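Local coordinates for mandelate racemase/muconate lactonizing protein (Alicyclobacillus acidocaldarius LAA1, PDB 3QLD) that belongs to the enolase superfamily, pairing an enolase-like N-terminal domain with a TIM-barrel C-terminal domain, at residues 219-224 / 244-249. Numbering follows the deposited sequence.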
loop_
_atom_site.group_PDB
_atom_site.type_symbol
_atom_site.label_atom_id
_atom_site.label_comp_id
_atom_site.label_asym_id
_atom_site.label_seq_id
_atom_site.Cartn_x
_atom_site.Cartn_y
_atom_site.Cartn_z
ATOM N N PHE A 219 14.001 -22.049 7.847
ATOM C CA PHE A 219 13.426 -21.304 6.674
ATOM C C PHE A 219 14.507 -20.345 6.137
ATOM O O PHE A 219 15.542 -20.115 6.799
ATOM C CB PHE A 219 12.153 -20.499 7.065
ATOM C CG PHE A 219 12.366 -19.539 8.246
ATOM C CD1 PHE A 219 12.950 -18.281 8.046
ATOM C CD2 PHE A 219 11.920 -19.892 9.524
ATOM C CE1 PHE A 219 13.174 -17.414 9.142
ATOM C CE2 PHE A 219 12.098 -19.016 10.632
ATOM C CZ PHE A 219 12.708 -17.772 10.399
ATOM N N ILE A 220 14.251 -19.831 4.912
ATOM C CA ILE A 220 15.023 -18.755 4.274
ATOM C C ILE A 220 13.946 -17.674 4.114
ATOM O O ILE A 220 12.937 -17.930 3.464
ATOM C CB ILE A 220 15.637 -19.163 2.923
ATOM C CG1 ILE A 220 16.705 -20.278 3.132
ATOM C CG2 ILE A 220 16.275 -17.874 2.176
ATOM C CD1 ILE A 220 17.170 -20.887 1.857
ATOM N N GLU A 221 14.152 -16.493 4.741
ATOM C CA GLU A 221 13.138 -15.447 4.701
ATOM C C GLU A 221 13.381 -14.493 3.514
ATOM O O GLU A 221 14.526 -14.131 3.235
ATOM C CB GLU A 221 13.273 -14.637 5.999
ATOM C CG GLU A 221 12.112 -13.650 6.245
ATOM C CD GLU A 221 12.143 -13.144 7.676
ATOM O OE1 GLU A 221 13.176 -13.317 8.360
ATOM O OE2 GLU A 221 11.149 -12.594 8.117
ATOM N N GLN A 222 12.301 -14.135 2.816
ATOM C CA GLN A 222 12.336 -13.086 1.738
ATOM C C GLN A 222 13.506 -13.224 0.777
ATOM O O GLN A 222 14.326 -12.332 0.623
ATOM C CB GLN A 222 12.290 -11.702 2.431
ATOM C CG GLN A 222 10.916 -11.390 3.148
ATOM C CD GLN A 222 9.692 -11.100 2.245
ATOM O OE1 GLN A 222 8.552 -11.420 2.615
ATOM N NE2 GLN A 222 9.918 -10.536 1.051
ATOM N N PRO A 223 13.625 -14.393 0.081
ATOM C CA PRO A 223 14.777 -14.608 -0.748
ATOM C C PRO A 223 14.793 -13.619 -1.961
ATOM O O PRO A 223 15.835 -13.128 -2.335
ATOM C CB PRO A 223 14.579 -16.048 -1.259
ATOM C CG PRO A 223 13.191 -16.353 -1.081
ATOM C CD PRO A 223 12.789 -15.613 0.163
ATOM N N LEU A 224 13.623 -13.355 -2.518
ATOM C CA LEU A 224 13.515 -12.583 -3.772
ATOM C C LEU A 224 12.893 -11.199 -3.482
ATOM O O LEU A 224 12.295 -10.978 -2.429
ATOM C CB LEU A 224 12.663 -13.341 -4.818
ATOM C CG LEU A 224 13.174 -14.748 -5.266
ATOM C CD1 LEU A 224 12.221 -15.405 -6.290
ATOM C CD2 LEU A 224 14.660 -14.705 -5.760
ATOM N N CYS A 244 10.096 -18.418 3.964
ATOM C CA CYS A 244 9.290 -17.633 4.893
ATOM C C CYS A 244 9.046 -16.254 4.273
ATOM O O CYS A 244 9.968 -15.674 3.727
ATOM C CB CYS A 244 10.088 -17.401 6.157
ATOM S SG CYS A 244 9.158 -16.444 7.382
ATOM N N LEU A 245 7.803 -15.774 4.327
ATOM C CA LEU A 245 7.541 -14.429 3.860
ATOM C C LEU A 245 7.171 -13.564 5.068
ATOM O O LEU A 245 6.466 -14.016 5.985
ATOM C CB LEU A 245 6.411 -14.400 2.815
ATOM C CG LEU A 245 6.726 -15.235 1.566
ATOM C CD1 LEU A 245 5.477 -15.137 0.602
ATOM C CD2 LEU A 245 7.963 -14.787 0.862
ATOM N N ASP A 246 7.621 -12.311 5.018
ATOM C CA ASP A 246 7.278 -11.303 6.046
ATOM C C ASP A 246 6.499 -10.239 5.221
ATOM O O ASP A 246 5.283 -10.362 5.123
ATOM C CB ASP A 246 8.571 -10.819 6.729
ATOM C CG ASP A 246 8.412 -9.600 7.619
ATOM O OD1 ASP A 246 7.305 -9.146 7.867
ATOM O OD2 ASP A 246 9.453 -9.096 8.063
ATOM N N GLU A 247 7.199 -9.293 4.622
ATOM C CA GLU A 247 6.539 -8.076 4.045
ATOM C C GLU A 247 5.794 -8.386 2.752
ATOM O O GLU A 247 4.838 -7.686 2.381
ATOM C CB GLU A 247 7.506 -6.853 3.965
ATOM C CG GLU A 247 8.577 -6.983 2.905
ATOM C CD GLU A 247 9.870 -7.618 3.465
ATOM O OE1 GLU A 247 10.898 -7.398 2.811
ATOM O OE2 GLU A 247 9.870 -8.296 4.551
ATOM N N SER A 248 6.152 -9.511 2.125
ATOM C CA SER A 248 5.409 -9.973 0.945
ATOM C C SER A 248 4.010 -10.419 1.209
ATOM O O SER A 248 3.295 -10.690 0.245
ATOM C CB SER A 248 6.153 -11.114 0.236
ATOM O OG SER A 248 7.332 -10.643 -0.375
ATOM N N VAL A 249 3.657 -10.611 2.485
ATOM C CA VAL A 249 2.329 -10.973 2.865
ATOM C C VAL A 249 1.726 -9.926 3.858
ATOM O O VAL A 249 1.957 -9.972 5.072
ATOM C CB VAL A 249 2.299 -12.339 3.505
ATOM C CG1 VAL A 249 0.900 -12.559 4.107
ATOM C CG2 VAL A 249 2.624 -13.481 2.393
#
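Gln222 reaches across to the turn at Asp246–Val249 and meets it with both ends of its amide. Gln222 OE1 accepts two backbone N-H groups: that of Asp246 N, 2.7 Å away and lying on a lone pair in the carbonyl plane, and that of Ser248 N at 3.1 Å, tilted 34° from that plane. Gln222 NE2 donates to Ser248 OG at 3.0 Å with the hydroxyl close to the amide plane, so three bonds fix the rotation of the group. A bend at chi2 (-72°) turns the amide to the turn, and the Glu247 carboxylate stacks on it, the planes 18° apart and Glu247 OE2 3.6 Å from Gln222 CD. Before the turn, the two strands pair in parallel: Cys244 N donates to Ile220 O and Gln222 N to Cys244 O, both at 2.9 Å. These are neighbouring strands of the TIM barrel, joined through helix 229-238 in a right-handed beta-alpha-beta crossover; Gln222 and the turn follow their C-terminal ends, where this fold places its active site. On the sheet face of Glu221 and Cys244, Cys244 SG, anti to its backbone N, sits over one face of the Phe219 ring, 4.5 Å from the centroid, while Cys244 CB packs on the ring rim at Phe219 CD1. Farther along, Glu221 OE2 comes within 3.9 Å of Asp246 OD2. This like-charge approach is probably offset by outside partners: Lys169 at Glu221 OE1 and Asn268 at Glu221 OE2, Lys270 at Asp246 OD2, and Arg273 and Tyr56 at Asp246 OD1.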